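Putative sugar binding protein (Geobacillus stearothermophilus, PDB 6GUQ) probably captures sugars for uptake as the solute-binding component of a transport system, and here holds glucose in the cleft between its two lobes. Local coordinates at residues V34-E39 with I91-L96; D43-V48 with V116-D121; A157-S162 with E191-T196; I195-A200 with D224-A229. All coordinates share one frame; numbering follows the deposited sequence.

Contact 1. Residues V34-E39 with I91-L96. With BGC (beta-D-glucopyranose), chain B.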
# COMPACT_ATOMS: atom_id res chain seq x y z
N VAL A 34 -18.93 -6.41 -2.83
CA VAL A 34 -18.36 -5.18 -3.35
C VAL A 34 -16.94 -5.01 -2.82
O VAL A 34 -16.69 -5.21 -1.62
CB VAL A 34 -19.25 -3.97 -2.98
CG1 VAL A 34 -19.60 -4.04 -1.53
CG2 VAL A 34 -18.52 -2.66 -3.26
N LEU A 35 -16.01 -4.66 -3.71
CA LEU A 35 -14.64 -4.34 -3.34
C LEU A 35 -14.36 -2.89 -3.71
O LEU A 35 -14.52 -2.49 -4.88
CB LEU A 35 -13.64 -5.27 -4.04
CG LEU A 35 -12.18 -4.81 -4.06
CD1 LEU A 35 -11.60 -4.76 -2.64
CD2 LEU A 35 -11.34 -5.73 -4.92
N VAL A 36 -13.92 -2.11 -2.73
CA VAL A 36 -13.69 -0.67 -2.85
C VAL A 36 -12.17 -0.43 -2.81
O VAL A 36 -11.55 -0.64 -1.76
CB VAL A 36 -14.39 0.10 -1.72
CG1 VAL A 36 -14.09 1.58 -1.84
CG2 VAL A 36 -15.88 -0.19 -1.73
N PRO A 37 -11.56 0.03 -3.90
CA PRO A 37 -10.13 0.41 -3.87
C PRO A 37 -9.92 1.83 -3.34
O PRO A 37 -10.85 2.62 -3.22
CB PRO A 37 -9.72 0.33 -5.33
CG PRO A 37 -10.96 0.76 -6.05
CD PRO A 37 -12.11 0.11 -5.27
N GLU A 38 -8.65 2.15 -3.06
CA GLU A 38 -8.30 3.52 -2.66
C GLU A 38 -8.53 4.51 -3.80
O GLU A 38 -8.85 5.69 -3.55
CB GLU A 38 -6.84 3.59 -2.19
CG GLU A 38 -6.42 4.95 -1.57
CD GLU A 38 -5.17 4.87 -0.66
OE1 GLU A 38 -4.51 3.81 -0.62
OE2 GLU A 38 -4.83 5.89 -0.01
N GLU A 39 -8.40 4.05 -5.04
CA GLU A 39 -8.56 4.87 -6.24
C GLU A 39 -8.77 3.92 -7.41
O GLU A 39 -8.02 2.95 -7.55
CB GLU A 39 -7.33 5.78 -6.45
CG GLU A 39 -7.27 6.54 -7.78
CD GLU A 39 -6.23 7.65 -7.77
OE1 GLU A 39 -6.30 8.56 -6.90
OE2 GLU A 39 -5.31 7.61 -8.61
N ILE A 91 -18.78 -6.61 2.19
CA ILE A 91 -18.04 -5.46 1.71
C ILE A 91 -16.56 -5.66 2.03
O ILE A 91 -16.21 -5.95 3.18
CB ILE A 91 -18.56 -4.15 2.33
CG1 ILE A 91 -20.01 -3.92 1.88
CG2 ILE A 91 -17.67 -2.98 1.97
CD1 ILE A 91 -20.58 -2.60 2.34
N ILE A 92 -15.71 -5.51 1.01
CA ILE A 92 -14.26 -5.59 1.14
C ILE A 92 -13.67 -4.21 0.89
O ILE A 92 -13.86 -3.64 -0.19
CB ILE A 92 -13.67 -6.64 0.18
CG1 ILE A 92 -14.34 -7.99 0.41
CG2 ILE A 92 -12.15 -6.74 0.36
CD1 ILE A 92 -13.90 -9.06 -0.57
N THR A 93 -12.94 -3.68 1.87
CA THR A 93 -12.43 -2.32 1.81
C THR A 93 -11.17 -2.19 2.66
O THR A 93 -10.95 -2.96 3.59
CB THR A 93 -13.47 -1.30 2.30
OG1 THR A 93 -12.94 0.03 2.19
CG2 THR A 93 -13.81 -1.57 3.75
N GLN A 94 -10.38 -1.17 2.33
CA GLN A 94 -9.33 -0.68 3.23
C GLN A 94 -9.94 -0.09 4.49
O GLN A 94 -11.03 0.49 4.46
CB GLN A 94 -8.49 0.43 2.57
CG GLN A 94 -7.40 0.01 1.61
CD GLN A 94 -6.89 1.23 0.80
OE1 GLN A 94 -7.68 1.95 0.18
NE2 GLN A 94 -5.58 1.48 0.83
N GLY A 95 -9.20 -0.19 5.59
CA GLY A 95 -9.57 0.50 6.81
C GLY A 95 -8.69 1.71 6.98
O GLY A 95 -7.83 1.76 7.87
N LEU A 96 -8.94 2.71 6.14
CA LEU A 96 -7.94 3.71 5.78
C LEU A 96 -7.52 4.56 6.98
O LEU A 96 -6.33 4.75 7.22
CB LEU A 96 -8.46 4.58 4.65
CG LEU A 96 -7.39 5.05 3.69
CD1 LEU A 96 -6.25 4.04 3.58
CD2 LEU A 96 -8.05 5.27 2.34
C2 BGC B . -0.59 0.46 -1.17
C3 BGC B . -1.97 0.89 -1.53
C4 BGC B . -1.91 2.23 -2.19
C5 BGC B . -1.06 2.19 -3.44
C6 BGC B . -0.97 3.60 -3.97
C1 BGC B . 0.36 0.47 -2.36
O1 BGC B . 1.63 0.35 -1.91
O2 BGC B . -0.54 -0.87 -0.61
O3 BGC B . -2.70 1.12 -0.31
O4 BGC B . -3.19 2.70 -2.58
O5 BGC B . 0.29 1.74 -3.14
O6 BGC B . -0.38 3.55 -5.23
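The amide of Gln-94 meets the carboxylate of Glu-38 from above: NE2 donates to OE1 at 2.9 Å in a nearly straight line (179°), yet it stands 56° out of the carboxylate plane, while OE1 lies in the plane of the amide itself. The same OE1 takes a second bond, from O4 of the bound glucose at 2.6 Å. Because CG is anti to the backbone N of Glu-38 (chi1 -172°) and the chain stays extended beyond it, the carboxylate is carried out to the sugar. The other end of the amide packs on the start of that chain, with Gln-94 OE1 3.0 Å from Glu-38 CB, and Leu-96 CD2 closes in on Glu-38 OE2 at 4.0 Å.

Behind this site run the parallel strands 32-36 and 90-93 of a Rossmann-like lobe. Ile-92 bonds on both sides of Leu-35, giving its N to Val-34 O at 2.8 Å and accepting from Val-36 N on its O at 3.0 Å. Val-34 and Ile-91 lie side by side on one face of the sheet; on the other, Leu-35 CD1 rests against Ile-92 CG2 at 3.6 Å.

With Glu-38 cut back to an alanine, the sugar's O4 and one N-H of Gln-94 would probably be left without the acceptor they share. Gln-94 NE2 also donates to Asp-119 OD1, so one buried amide group links two sugar-binding carboxylates. It is likely to ease their mutual repulsion and to keep both turned for accepting sugar hydroxyls.

Contact 2. Residues D43-V48 with V116-D121. With BGC (beta-D-glucopyranose), chain B.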
# COMPACT_ATOMS: atom_id res chain seq x y z
N ASP A 43 -2.76 1.65 -10.66
CA ASP A 43 -2.17 0.45 -11.26
C ASP A 43 -2.14 -0.73 -10.28
O ASP A 43 -2.36 -1.88 -10.68
CB ASP A 43 -0.74 0.74 -11.74
CG ASP A 43 -0.66 1.85 -12.80
OD1 ASP A 43 -0.75 3.05 -12.44
OD2 ASP A 43 -0.47 1.50 -13.98
N TYR A 44 -1.79 -0.46 -9.02
CA TYR A 44 -1.70 -1.52 -8.01
C TYR A 44 -3.07 -2.14 -7.73
O TYR A 44 -3.22 -3.36 -7.68
CB TYR A 44 -1.06 -0.94 -6.74
CG TYR A 44 -1.18 -1.77 -5.47
CD1 TYR A 44 -2.31 -1.69 -4.66
CD2 TYR A 44 -0.13 -2.60 -5.05
CE1 TYR A 44 -2.43 -2.44 -3.50
CE2 TYR A 44 -0.24 -3.36 -3.88
CZ TYR A 44 -1.39 -3.27 -3.11
OH TYR A 44 -1.53 -4.00 -1.95
N TRP A 45 -4.10 -1.29 -7.58
CA TRP A 45 -5.45 -1.78 -7.32
C TRP A 45 -6.00 -2.59 -8.48
O TRP A 45 -6.81 -3.50 -8.26
CB TRP A 45 -6.35 -0.59 -6.99
CG TRP A 45 -6.10 -0.19 -5.60
CD1 TRP A 45 -5.41 0.89 -5.17
CD2 TRP A 45 -6.49 -0.92 -4.42
NE1 TRP A 45 -5.35 0.90 -3.79
CE2 TRP A 45 -6.01 -0.21 -3.31
CE3 TRP A 45 -7.19 -2.11 -4.21
CZ2 TRP A 45 -6.22 -0.63 -2.01
CZ3 TRP A 45 -7.40 -2.53 -2.91
CH2 TRP A 45 -6.92 -1.79 -1.83
N ARG A 46 -5.57 -2.31 -9.71
CA ARG A 46 -5.98 -3.14 -10.83
C ARG A 46 -5.48 -4.57 -10.68
O ARG A 46 -6.14 -5.51 -11.14
CB ARG A 46 -5.49 -2.54 -12.16
CG ARG A 46 -6.21 -1.25 -12.52
CD ARG A 46 -7.72 -1.43 -12.49
NE ARG A 46 -8.43 -0.28 -13.03
CZ ARG A 46 -9.74 -0.26 -13.28
NH1 ARG A 46 -10.48 -1.34 -13.04
NH2 ARG A 46 -10.32 0.83 -13.76
N LEU A 47 -4.33 -4.76 -10.03
CA LEU A 47 -3.88 -6.12 -9.75
C LEU A 47 -4.75 -6.78 -8.68
O LEU A 47 -5.07 -7.97 -8.78
CB LEU A 47 -2.41 -6.11 -9.33
CG LEU A 47 -1.41 -5.88 -10.48
CD1 LEU A 47 -0.07 -5.40 -9.93
CD2 LEU A 47 -1.24 -7.16 -11.30
N VAL A 48 -5.14 -6.02 -7.65
CA VAL A 48 -6.08 -6.52 -6.65
C VAL A 48 -7.37 -6.96 -7.32
O VAL A 48 -7.90 -8.05 -7.06
CB VAL A 48 -6.34 -5.46 -5.57
CG1 VAL A 48 -7.47 -5.89 -4.65
CG2 VAL A 48 -5.07 -5.16 -4.78
N VAL A 116 -14.70 -7.37 5.39
CA VAL A 116 -13.32 -7.86 5.36
C VAL A 116 -12.43 -6.69 4.95
O VAL A 116 -12.62 -6.12 3.87
CB VAL A 116 -13.16 -9.05 4.40
CG1 VAL A 116 -11.68 -9.30 4.10
CG2 VAL A 116 -13.81 -10.31 4.96
N THR A 117 -11.47 -6.33 5.80
CA THR A 117 -10.49 -5.33 5.42
C THR A 117 -9.43 -5.94 4.50
O THR A 117 -9.08 -7.12 4.61
CB THR A 117 -9.80 -4.71 6.65
OG1 THR A 117 -9.27 -5.73 7.50
CG2 THR A 117 -10.75 -3.84 7.43
N ILE A 118 -8.93 -5.11 3.57
CA ILE A 118 -7.93 -5.52 2.59
C ILE A 118 -6.87 -4.43 2.52
O ILE A 118 -7.19 -3.23 2.58
CB ILE A 118 -8.57 -5.79 1.21
CG1 ILE A 118 -7.58 -6.46 0.26
CG2 ILE A 118 -9.09 -4.51 0.55
CD1 ILE A 118 -8.26 -7.02 -0.99
N ASP A 119 -5.59 -4.85 2.46
CA ASP A 119 -4.44 -3.98 2.16
C ASP A 119 -4.08 -3.06 3.33
O ASP A 119 -2.89 -2.89 3.65
CB ASP A 119 -4.73 -3.18 0.87
CG ASP A 119 -3.70 -2.09 0.58
OD1 ASP A 119 -3.85 -0.97 1.11
OD2 ASP A 119 -2.75 -2.36 -0.19
N THR A 120 -5.08 -2.48 3.98
CA THR A 120 -4.90 -1.63 5.14
C THR A 120 -5.95 -2.02 6.18
O THR A 120 -7.15 -1.97 5.89
CB THR A 120 -5.06 -0.14 4.77
OG1 THR A 120 -4.21 0.16 3.65
CG2 THR A 120 -4.70 0.75 5.94
N ASP A 121 -5.49 -2.41 7.38
CA ASP A 121 -6.39 -2.93 8.40
C ASP A 121 -6.88 -1.80 9.32
O ASP A 121 -6.26 -0.73 9.42
CB ASP A 121 -5.69 -4.01 9.24
CG ASP A 121 -6.69 -4.86 10.09
OD1 ASP A 121 -7.91 -4.86 9.79
OD2 ASP A 121 -6.23 -5.54 11.06
C2 BGC B . -0.59 0.46 -1.17
C3 BGC B . -1.97 0.89 -1.53
C4 BGC B . -1.91 2.23 -2.19
C5 BGC B . -1.06 2.19 -3.44
C6 BGC B . -0.97 3.60 -3.97
C1 BGC B . 0.36 0.47 -2.36
O1 BGC B . 1.63 0.35 -1.91
O2 BGC B . -0.54 -0.87 -0.61
O3 BGC B . -2.70 1.12 -0.31
O4 BGC B . -3.19 2.70 -2.58
O5 BGC B . 0.29 1.74 -3.14
O6 BGC B . -0.38 3.55 -5.23
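Asp-119 faces Tyr-44 and Trp-45 across the sugar pocket of a periplasmic-binding-protein lobe, where the loop after strand 115-118 comes up to the first turns of helix 43-59. Its chain can be followed outward from CB, which lies 3.7 Å from CH2 of Trp-45, approaching the indole obliquely. CG is anti to the backbone N (chi1 172°), and this directs the carboxylate past the indole to the glucose. There the two oxygens take neighbouring hydroxyls: OD1 accepts from O3 of the sugar at 2.8 Å and OD2 accepts from O2 at 2.7 Å, a two-pronged grip that helps to set how the sugar is turned in the cleft.

Each oxygen has further company from the protein. Thr-120 OG1 bonds to OD1 of Asp-119 at 2.8 Å on the anti side, somewhat out of the carboxylate plane. Tyr-44, whose side chain points back toward Asp-119, brings OH to OD2 of Asp-119 at 2.7 Å, a weak bond, with ring and carboxylate planes 66° apart. Together they probably help to keep the carboxylate from rotating.

The phenol does a second job by lying flat against the sugar, whose C1 sits 3.9 Å above the centre of the Tyr-44 ring. Trp-45, in contrast, offers the glucose its edge, with NE1 donating to O4 near the plane of the indole. Farther along the helix, away from the sugar, the contact turns purely apolar: Val-48 and Ile-118 run alongside one another head to tail, with CG1 of Val-48 3.9 Å from CD1 of Ile-118.

Contact 3. Residues A157-S162 with E191-T196. With BGC (beta-D-glucopyranose), chain B.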
# COMPACT_ATOMS: atom_id res chain seq x y z
N ALA A 157 15.34 11.09 2.69
CA ALA A 157 14.05 11.73 2.53
C ALA A 157 13.00 10.63 2.34
O ALA A 157 13.29 9.60 1.73
CB ALA A 157 14.04 12.69 1.33
N ILE A 158 11.80 10.83 2.88
CA ILE A 158 10.72 9.86 2.76
C ILE A 158 9.57 10.50 2.02
O ILE A 158 9.12 11.59 2.38
CB ILE A 158 10.26 9.33 4.14
CG1 ILE A 158 11.43 8.69 4.89
CG2 ILE A 158 9.10 8.30 3.98
CD1 ILE A 158 11.07 8.12 6.28
N ILE A 159 9.11 9.83 0.96
CA ILE A 159 7.89 10.19 0.24
C ILE A 159 6.83 9.16 0.60
O ILE A 159 7.04 7.95 0.40
CB ILE A 159 8.10 10.24 -1.28
CG1 ILE A 159 9.27 11.15 -1.66
CG2 ILE A 159 6.82 10.69 -1.98
CD1 ILE A 159 8.99 12.58 -1.50
N THR A 160 5.71 9.62 1.14
CA THR A 160 4.66 8.74 1.61
C THR A 160 3.34 9.10 0.94
O THR A 160 3.12 10.26 0.58
CB THR A 160 4.55 8.80 3.16
OG1 THR A 160 3.66 7.78 3.64
CG2 THR A 160 4.09 10.18 3.64
N GLY A 161 2.48 8.10 0.75
CA GLY A 161 1.19 8.35 0.11
C GLY A 161 0.39 9.45 0.80
O GLY A 161 -0.16 10.34 0.15
N SER A 162 0.37 9.41 2.12
CA SER A 162 -0.30 10.40 2.91
C SER A 162 0.08 10.31 4.37
O SER A 162 0.59 9.33 4.78
CB SER A 162 -1.80 10.31 2.73
OG SER A 162 -2.39 9.62 3.78
N GLU A 191 7.40 13.93 2.92
CA GLU A 191 6.40 14.65 2.18
C GLU A 191 5.41 13.71 1.61
O GLU A 191 5.71 12.58 1.41
CB GLU A 191 7.04 15.40 1.03
CG GLU A 191 8.05 16.44 1.43
CD GLU A 191 7.41 17.68 1.97
OE1 GLU A 191 6.30 18.03 1.57
OE2 GLU A 191 8.02 18.31 2.83
N GLU A 192 4.23 14.21 1.30
CA GLU A 192 3.13 13.44 0.75
C GLU A 192 2.97 13.49 -0.74
O GLU A 192 3.11 14.50 -1.32
CB GLU A 192 1.84 13.97 1.31
CG GLU A 192 1.70 13.86 2.79
CD GLU A 192 0.61 14.72 3.32
OE1 GLU A 192 0.81 15.91 3.40
OE2 GLU A 192 -0.45 14.21 3.64
N SER A 193 2.60 12.38 -1.34
CA SER A 193 2.44 12.28 -2.76
C SER A 193 1.02 12.08 -3.22
O SER A 193 0.73 12.07 -4.37
CB SER A 193 3.25 11.12 -3.28
OG SER A 193 2.78 9.89 -2.81
N HIS A 194 0.14 11.89 -2.29
CA HIS A 194 -1.26 11.60 -2.62
C HIS A 194 -1.37 10.52 -3.70
O HIS A 194 -2.28 10.54 -4.53
CB HIS A 194 -2.00 12.87 -3.02
CG HIS A 194 -2.04 13.89 -1.92
ND1 HIS A 194 -1.26 15.03 -1.94
CD2 HIS A 194 -2.73 13.92 -0.76
CE1 HIS A 194 -1.48 15.73 -0.84
NE2 HIS A 194 -2.37 15.08 -0.11
N ILE A 195 -0.42 9.58 -3.67
CA ILE A 195 -0.30 8.39 -4.52
C ILE A 195 -0.43 8.66 -6.02
O ILE A 195 -1.01 7.85 -6.76
CB ILE A 195 -1.27 7.27 -4.04
CG1 ILE A 195 -2.75 7.62 -4.21
CG2 ILE A 195 -0.99 6.88 -2.58
CD1 ILE A 195 -3.60 6.42 -4.43
N THR A 196 0.17 9.74 -6.52
CA THR A 196 0.38 9.91 -7.95
C THR A 196 1.87 9.95 -8.29
O THR A 196 2.71 10.24 -7.44
CB THR A 196 -0.30 11.19 -8.46
OG1 THR A 196 0.37 12.33 -7.92
CG2 THR A 196 -1.77 11.20 -8.05
C2 BGC B . -0.59 0.46 -1.17
C3 BGC B . -1.97 0.89 -1.53
C4 BGC B . -1.91 2.23 -2.19
C5 BGC B . -1.06 2.19 -3.44
C6 BGC B . -0.97 3.60 -3.97
C1 BGC B . 0.36 0.47 -2.36
O1 BGC B . 1.63 0.35 -1.91
O2 BGC B . -0.54 -0.87 -0.61
O3 BGC B . -2.70 1.12 -0.31
O4 BGC B . -3.19 2.70 -2.58
O5 BGC B . 0.29 1.74 -3.14
O6 BGC B . -0.38 3.55 -5.23
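The beta-alpha-beta unit of strand 154-160, helix 166-179 and strand 185-192 closes here, as Ile-159 pairs in parallel with Glu-191, and Thr-160 with Glu-192, at the edge of the sheet. Glu-191 N donates to Ile-158 O at 3.0 Å, and Glu-191 O accepts from Thr-160 N at 3.0 Å. Thr-160 O takes Ser-193 N at 2.9 Å and a CA-H...O contact from Glu-192, extending the pairing to where the strand ends.

On one face Ile-159 CG2 touches Ser-193 CB at 3.8 Å. The hydroxyl of Ser-193 looks elsewhere, bonding to Asp-224 OD1.

Past the strands the 191-196 chain bends sharply, with His-194 and Ile-195 both in the left-handed helical region of the backbone. The bend brings Ile-195 against Gly-161, where a CB on Gly-161 would collide with CG2 of Ile-195. Ile-195 thus lies between protein and ligand: its CB, CG2 and CD1 all come within van der Waals reach of the glucose hydroxymethyl carbon. Shortening Ile-195 to an alanine is likely to open a gap beside that hydroxymethyl group and give it more freedom to turn. The methyl CG2 of Ile-195, beside the backbone N, serves both neighbours: Ile-195 CG2 is 3.8 Å from Gly-161 CA, and Ile-195 CG2 is 3.6 Å from glucose C6.

Contact 4. Residues I195-A200 with D224-A229. With BGC (beta-D-glucopyranose), chain B.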
# COMPACT_ATOMS: atom_id res chain seq x y z
N ILE A 195 -0.42 9.58 -3.67
CA ILE A 195 -0.30 8.39 -4.52
C ILE A 195 -0.43 8.66 -6.02
O ILE A 195 -1.01 7.85 -6.76
CB ILE A 195 -1.27 7.27 -4.04
CG1 ILE A 195 -2.75 7.62 -4.21
CG2 ILE A 195 -0.99 6.88 -2.58
CD1 ILE A 195 -3.60 6.42 -4.43
N THR A 196 0.17 9.74 -6.52
CA THR A 196 0.38 9.91 -7.95
C THR A 196 1.87 9.95 -8.29
O THR A 196 2.71 10.24 -7.44
CB THR A 196 -0.30 11.19 -8.46
OG1 THR A 196 0.37 12.33 -7.92
CG2 THR A 196 -1.77 11.20 -8.05
N ARG A 197 2.20 9.58 -9.54
CA ARG A 197 3.56 9.76 -10.03
C ARG A 197 3.95 11.23 -10.00
O ARG A 197 5.03 11.60 -9.52
CB ARG A 197 3.70 9.22 -11.46
CG ARG A 197 3.34 7.75 -11.64
CD ARG A 197 3.00 7.44 -13.11
NE ARG A 197 3.60 6.18 -13.57
CZ ARG A 197 2.97 5.00 -13.58
NH1 ARG A 197 1.70 4.91 -13.17
NH2 ARG A 197 3.62 3.92 -14.02
N VAL A 198 3.06 12.09 -10.49
CA VAL A 198 3.38 13.50 -10.70
C VAL A 198 3.71 14.17 -9.37
O VAL A 198 4.70 14.90 -9.27
CB VAL A 198 2.21 14.20 -11.42
CG1 VAL A 198 2.30 15.69 -11.28
CG2 VAL A 198 2.14 13.76 -12.89
N GLN A 199 2.91 13.92 -8.33
CA GLN A 199 3.18 14.60 -7.06
C GLN A 199 4.34 13.98 -6.30
O GLN A 199 4.93 14.65 -5.45
CB GLN A 199 1.94 14.61 -6.17
CG GLN A 199 0.97 15.69 -6.55
CD GLN A 199 -0.31 15.57 -5.78
OE1 GLN A 199 -1.29 14.99 -6.26
NE2 GLN A 199 -0.32 16.10 -4.57
N ALA A 200 4.70 12.73 -6.59
CA ALA A 200 5.95 12.22 -6.02
C ALA A 200 7.14 12.92 -6.65
O ALA A 200 8.07 13.34 -5.95
CB ALA A 200 6.04 10.70 -6.21
N ASP A 224 5.67 5.84 -5.74
CA ASP A 224 6.52 6.88 -5.16
C ASP A 224 7.94 6.82 -5.71
O ASP A 224 8.51 7.85 -6.09
CB ASP A 224 6.52 6.77 -3.64
CG ASP A 224 5.20 7.22 -3.03
OD1 ASP A 224 4.49 8.06 -3.65
OD2 ASP A 224 4.87 6.72 -1.93
N ALA A 225 8.53 5.62 -5.75
CA ALA A 225 9.89 5.49 -6.25
C ALA A 225 9.98 5.81 -7.73
O ALA A 225 11.06 6.20 -8.21
CB ALA A 225 10.44 4.09 -5.98
N ILE A 226 8.88 5.67 -8.47
CA ILE A 226 8.86 6.00 -9.89
C ILE A 226 8.97 7.51 -10.08
O ILE A 226 9.77 8.00 -10.90
CB ILE A 226 7.58 5.42 -10.53
CG1 ILE A 226 7.77 3.92 -10.81
CG2 ILE A 226 7.20 6.15 -11.80
CD1 ILE A 226 6.50 3.10 -10.68
N GLY A 227 8.22 8.28 -9.28
CA GLY A 227 8.33 9.73 -9.34
C GLY A 227 9.69 10.23 -8.90
O GLY A 227 10.26 11.14 -9.51
N VAL A 228 10.23 9.66 -7.81
CA VAL A 228 11.58 10.01 -7.39
C VAL A 228 12.58 9.68 -8.49
O VAL A 228 13.44 10.50 -8.83
CB VAL A 228 11.94 9.29 -6.07
CG1 VAL A 228 13.44 9.39 -5.78
CG2 VAL A 228 11.15 9.90 -4.93
N ALA A 229 12.47 8.48 -9.08
CA ALA A 229 13.45 8.06 -10.09
C ALA A 229 13.46 8.99 -11.29
O ALA A 229 14.51 9.17 -11.91
CB ALA A 229 13.17 6.64 -10.57
C2 BGC B . -0.59 0.46 -1.17
C3 BGC B . -1.97 0.89 -1.53
C4 BGC B . -1.91 2.23 -2.19
C5 BGC B . -1.06 2.19 -3.44
C6 BGC B . -0.97 3.60 -3.97
C1 BGC B . 0.36 0.47 -2.36
O1 BGC B . 1.63 0.35 -1.91
O2 BGC B . -0.54 -0.87 -0.61
O3 BGC B . -2.70 1.12 -0.31
O4 BGC B . -3.19 2.70 -2.58
O5 BGC B . 0.29 1.74 -3.14
O6 BGC B . -0.38 3.55 -5.23
O HOH W 1 2.78 8.04 -5.65
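Ala-200 CB nestles against the first turn of helix 224-234, 3.8 Å from Asp-224 O and 4.0 Å from Gly-227 CA. The two helices come this near because Gly-227 has no side chain: a CB there would run into Ala-200 CB and Arg-197 O, whereas its bare CA can sit 3.8 Å from Arg-197 O.

At the edge of the interface Arg-197 crosses Ile-226, its NE 4.0 Å from Ile-226 CG2. A bend at chi3 (137°) turns the guanidinium beyond the isoleucine, where it forms salt bridges with Glu-251 and with Asp-43.

Helix 197-210 begins at the N-cap Thr-196, whose OG1 accepts from Gln-199 N at 3.0 Å. One water joins this start to the other helix, donating to Thr-196 O at 2.8 Å and to Asp-224 OD1 at 2.6 Å; the second oxygen of that carboxylate, OD2, takes a bond from Ser-221 OG. No direct hydrogen bond spans the two segments. Small residues therefore provide the closeness, while the polar link passes through a single water, and the charge of Arg-197 is spent on acids outside this helix pair.

From the N terminus, strand 32-36 opens contact 1, which closes at 91-96. Before it closes, helix 43-59 has opened contact 2, which ends at 116-121, so the two cross, and strands 90-93 and 115-118 lie side by side in the sheet of one lobe. The chain then passes to the other lobe. There contact 3 opens at 157-162 and closes a beta-alpha-beta unit at 191-196; contact 4 opens on the Ile-195 and Thr-196 they share and closes at 224-229, tying helix 197-210 to helix 224-234. Glucose touches all four, and the Asp-43 to Arg-197 salt bridge joins contact 2 to contact 4 across the cleft.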